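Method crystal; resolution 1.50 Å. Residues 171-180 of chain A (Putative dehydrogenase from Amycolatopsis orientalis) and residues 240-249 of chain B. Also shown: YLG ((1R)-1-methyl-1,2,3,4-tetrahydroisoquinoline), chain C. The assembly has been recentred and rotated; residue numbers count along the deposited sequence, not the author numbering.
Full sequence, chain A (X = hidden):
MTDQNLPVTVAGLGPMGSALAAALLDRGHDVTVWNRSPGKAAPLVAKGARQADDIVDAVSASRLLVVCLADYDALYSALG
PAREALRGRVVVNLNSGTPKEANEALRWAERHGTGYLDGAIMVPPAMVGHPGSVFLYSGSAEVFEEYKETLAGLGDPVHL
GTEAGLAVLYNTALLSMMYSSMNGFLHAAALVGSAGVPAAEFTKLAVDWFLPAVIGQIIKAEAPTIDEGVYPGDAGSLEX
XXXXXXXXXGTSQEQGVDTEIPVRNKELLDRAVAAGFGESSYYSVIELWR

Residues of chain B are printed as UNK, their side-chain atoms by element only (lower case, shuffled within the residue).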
# COMPACT_ATOMS: atom_id res chain seq x y z
N ASN A 171 12.94 5.39 -7.98
CA ASN A 171 12.69 3.99 -8.28
C ASN A 171 12.94 3.13 -7.02
O ASN A 171 12.11 2.32 -6.67
CB ASN A 171 13.53 3.50 -9.43
CG ASN A 171 13.10 2.14 -9.91
OD1 ASN A 171 11.98 1.72 -9.86
ND2 ASN A 171 14.03 1.43 -10.36
N THR A 172 14.08 3.36 -6.39
CA THR A 172 14.43 2.65 -5.20
C THR A 172 13.38 2.86 -4.12
O THR A 172 12.94 1.85 -3.49
CB THR A 172 15.81 3.10 -4.70
OG1 THR A 172 16.77 2.87 -5.78
CG2 THR A 172 16.23 2.26 -3.48
N ALA A 173 12.98 4.08 -3.94
CA ALA A 173 11.98 4.41 -2.93
C ALA A 173 10.64 3.72 -3.22
O ALA A 173 10.03 3.06 -2.32
CB ALA A 173 11.85 5.87 -2.83
N LEU A 174 10.17 3.80 -4.47
CA LEU A 174 8.88 3.23 -4.80
C LEU A 174 8.93 1.70 -4.67
O LEU A 174 7.94 1.09 -4.24
CB LEU A 174 8.43 3.71 -6.18
CG LEU A 174 8.12 5.22 -6.32
CD1 LEU A 174 8.05 5.66 -7.76
CD2 LEU A 174 6.82 5.59 -5.51
N LEU A 175 10.01 1.07 -5.09
CA LEU A 175 10.11 -0.37 -4.91
C LEU A 175 10.08 -0.78 -3.41
O LEU A 175 9.47 -1.75 -3.05
CB LEU A 175 11.37 -0.90 -5.60
CG LEU A 175 11.33 -0.80 -7.12
CD1 LEU A 175 12.73 -1.14 -7.64
CD2 LEU A 175 10.32 -1.75 -7.71
N SER A 176 10.76 -0.00 -2.58
CA SER A 176 10.82 -0.29 -1.15
C SER A 176 9.35 -0.24 -0.64
O SER A 176 8.88 -1.12 0.12
CB SER A 176 11.72 0.70 -0.45
OG SER A 176 11.88 0.31 0.94
N MET A 177 8.62 0.79 -1.03
CA MET A 177 7.22 0.92 -0.65
C MET A 177 6.43 -0.28 -1.18
O MET A 177 5.53 -0.81 -0.44
CB MET A 177 6.65 2.21 -1.18
CG MET A 177 5.16 2.34 -0.93
SD MET A 177 4.65 4.00 -1.57
CE MET A 177 2.87 3.93 -1.83
N MET A 178 6.67 -0.72 -2.41
CA MET A 178 5.95 -1.85 -3.01
C MET A 178 6.17 -3.12 -2.21
O MET A 178 5.25 -3.91 -1.93
CB MET A 178 6.35 -2.02 -4.44
CG MET A 178 5.57 -3.14 -5.04
SD MET A 178 5.75 -3.08 -6.84
CE MET A 178 4.86 -4.61 -7.29
N TYR A 179 7.42 -3.42 -1.81
CA TYR A 179 7.67 -4.69 -1.09
C TYR A 179 6.89 -4.72 0.21
O TYR A 179 6.19 -5.70 0.57
CB TYR A 179 9.15 -4.97 -0.82
CG TYR A 179 9.92 -5.44 -2.02
CD1 TYR A 179 9.66 -6.73 -2.51
CD2 TYR A 179 10.81 -4.62 -2.70
CE1 TYR A 179 10.30 -7.18 -3.64
CE2 TYR A 179 11.43 -5.03 -3.83
CZ TYR A 179 11.15 -6.32 -4.31
OH TYR A 179 11.80 -6.71 -5.49
N SER A 180 6.92 -3.60 0.95
CA SER A 180 6.20 -3.57 2.26
C SER A 180 4.68 -3.66 2.04
O SER A 180 3.95 -4.35 2.76
CB SER A 180 6.54 -2.29 2.97
OG SER A 180 7.81 -2.36 3.55
N UNK B 240 14.89 -13.78 -7.31
CA UNK B 240 15.28 -12.60 -8.03
C UNK B 240 15.01 -11.31 -7.24
O UNK B 240 15.71 -10.36 -7.31
c UNK B 240 15.28 -13.59 -10.34
c UNK B 240 14.27 -12.19 -12.47
s UNK B 240 14.25 -13.82 -11.80
c UNK B 240 14.70 -12.52 -9.41
N UNK B 241 13.96 -11.34 -6.48
CA UNK B 241 13.57 -10.24 -5.59
C UNK B 241 14.46 -10.08 -4.41
O UNK B 241 14.56 -8.92 -3.91
c UNK B 241 11.15 -10.14 -6.32
o UNK B 241 10.72 -11.14 -7.01
c UNK B 241 12.08 -10.40 -5.19
n UNK B 241 10.89 -8.97 -6.61
N UNK B 242 15.13 -11.13 -3.99
CA UNK B 242 16.14 -10.96 -2.90
C UNK B 242 17.19 -10.06 -3.48
O UNK B 242 17.71 -9.13 -2.75
c UNK B 242 18.02 -12.17 -1.64
c UNK B 242 16.68 -12.35 -2.51
c UNK B 242 15.71 -13.17 -1.74
N UNK B 243 17.65 -10.20 -4.70
CA UNK B 243 18.60 -9.30 -5.38
C UNK B 243 18.19 -7.83 -5.38
O UNK B 243 18.93 -6.87 -5.06
c UNK B 243 19.92 -8.92 -7.53
c UNK B 243 18.99 -9.81 -6.82
o UNK B 243 19.43 -11.17 -6.68
N UNK B 244 16.90 -7.58 -5.71
CA UNK B 244 16.38 -6.22 -5.79
C UNK B 244 16.44 -5.60 -4.34
O UNK B 244 16.84 -4.48 -4.21
c UNK B 244 14.90 -6.24 -6.26
c UNK B 244 14.41 -4.94 -6.46
o UNK B 244 14.90 -6.96 -7.52
N UNK B 245 16.11 -6.36 -3.34
CA UNK B 245 16.13 -5.87 -1.97
C UNK B 245 17.57 -5.58 -1.53
O UNK B 245 17.78 -4.60 -0.81
c UNK B 245 15.43 -6.76 -1.00
c UNK B 245 13.18 -7.76 -0.48
c UNK B 245 13.53 -5.27 -0.22
c UNK B 245 13.88 -6.55 -0.98
N UNK B 246 18.47 -6.48 -1.91
CA UNK B 246 19.93 -6.16 -1.59
C UNK B 246 20.32 -4.82 -2.18
O UNK B 246 21.06 -3.99 -1.49
c UNK B 246 21.62 -10.80 -0.91
n UNK B 246 22.24 -12.08 -1.32
c UNK B 246 20.81 -7.37 -2.11
c UNK B 246 21.57 -9.71 -1.94
c UNK B 246 20.72 -8.58 -1.30
N UNK B 247 19.88 -4.49 -3.40
CA UNK B 247 20.10 -3.26 -4.06
C UNK B 247 19.51 -2.06 -3.26
O UNK B 247 20.12 -0.96 -3.07
n UNK B 247 21.19 -0.75 -7.45
c UNK B 247 22.09 -1.72 -7.50
c UNK B 247 20.36 -2.44 -6.35
n UNK B 247 21.61 -2.77 -6.86
c UNK B 247 19.62 -3.34 -5.49
c UNK B 247 20.11 -1.15 -6.70
N UNK B 248 18.24 -2.24 -2.84
CA UNK B 248 17.57 -1.23 -2.08
C UNK B 248 18.36 -0.93 -0.82
O UNK B 248 18.48 0.25 -0.38
c UNK B 248 15.37 -1.64 -3.11
c UNK B 248 15.49 -0.67 -0.73
c UNK B 248 14.03 -2.36 -2.95
c UNK B 248 16.09 -1.60 -1.78
N UNK B 249 18.80 -1.98 -0.18
CA UNK B 249 19.58 -1.86 1.12
C UNK B 249 20.83 -1.11 0.80
O UNK B 249 21.20 -0.20 1.58
c UNK B 249 20.87 -3.19 2.86
c UNK B 249 18.70 -5.40 2.42
c UNK B 249 18.61 -3.92 2.18
c UNK B 249 19.87 -3.24 1.72
C4 YLG C . 8.98 -5.22 -7.01
C14 YLG C . 8.12 -6.16 -6.46
C5 YLG C . 7.62 -7.32 -7.12
C6 YLG C . 6.75 -8.23 -6.59
C11 YLG C . 6.39 -7.94 -5.30
C8 YLG C . 6.78 -7.48 -9.48
C10 YLG C . 7.99 -7.63 -8.51
C12 YLG C . 6.86 -6.80 -4.60
C13 YLG C . 7.75 -5.88 -5.14
N2 YLG C . 9.11 -6.77 -8.91
C3 YLG C . 9.16 -5.37 -8.58
O HOH W 1 12.52 -7.18 -8.88

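Position 240 carries two carbons, a sulfur and a third carbon, unbranched. Its end leads away from chain A, and it touches nothing there: M240(B).

Position 241 has two carbons, the second bearing one oxygen and one nitrogen; its CB points toward chain A and this end group lies at the edge of the Y179(A) ring. It is N241(B). The atom modelled as N241(B) ND2 lies 2.7 Å from Y179(A) OH. Which amide atom faces the hydroxyl is best left open.

Position 242 has three carbons, one carrying the other two, and points away: V242(B). Position 243 also points away, its first carbon carrying one oxygen and one carbon: T243(B).

Position 244 repeats that pattern of one oxygen and one carbon on the first carbon, but points toward chain A, where its CB comes 3.2 Å from Y179(A) OH. This is T244(B). Its CG2 sits near the plane of the tyrosine ring and 4.3 Å from L175(A) CD1, while its OG1 hydrogen-bonds water 1 at 2.7 Å. That water also makes weak hydrogen bonds to Y179(A) OH at 3.5 Å and, as acceptor, to YLG N2 at 3.4 Å.

Position 245 has four carbons forked at the second; its CB points sideways, but its end comes nearer and lies over one face of the Y179(A) ring. It is L245(B), whose CG lies 4.0 Å from the centroid of that ring in a CH-pi contact.

Position 246 runs four carbons in a row to a nitrogen, out of reach: K246(B). Position 247 has one carbon and then a five-membered ring of three carbons and two nitrogens, with no close contact: H247(B).

Position 248 has four carbons forked at the first, one arm two carbons long. It points toward chain A and packs against T172(A), L175(A), S176(A) and Y179(A). It is I248(B), with CD1 4.0 Å from L175(A) CB and 3.8 Å from Y179(A) CE2, and CG2 4.0 Å from S176(A) CB. Position 249 has the same fork but points away: I249(B).

The rule is reciprocal knobs on two helices crossing at -125°, their axes 10.1 Å apart at closest. Y179(A) fills the hole among N241(B), T244(B), L245(B) and I248(B); I248(B) fills the one among T172(A), L175(A), S176(A) and Y179(A). The tyrosine also joins interface to ligand: YLG C13 covers the ring face opposite L245(B), 3.2 Å from Y179(A) CE1.

Chain B, residues 240-249: MNVTTLKHII
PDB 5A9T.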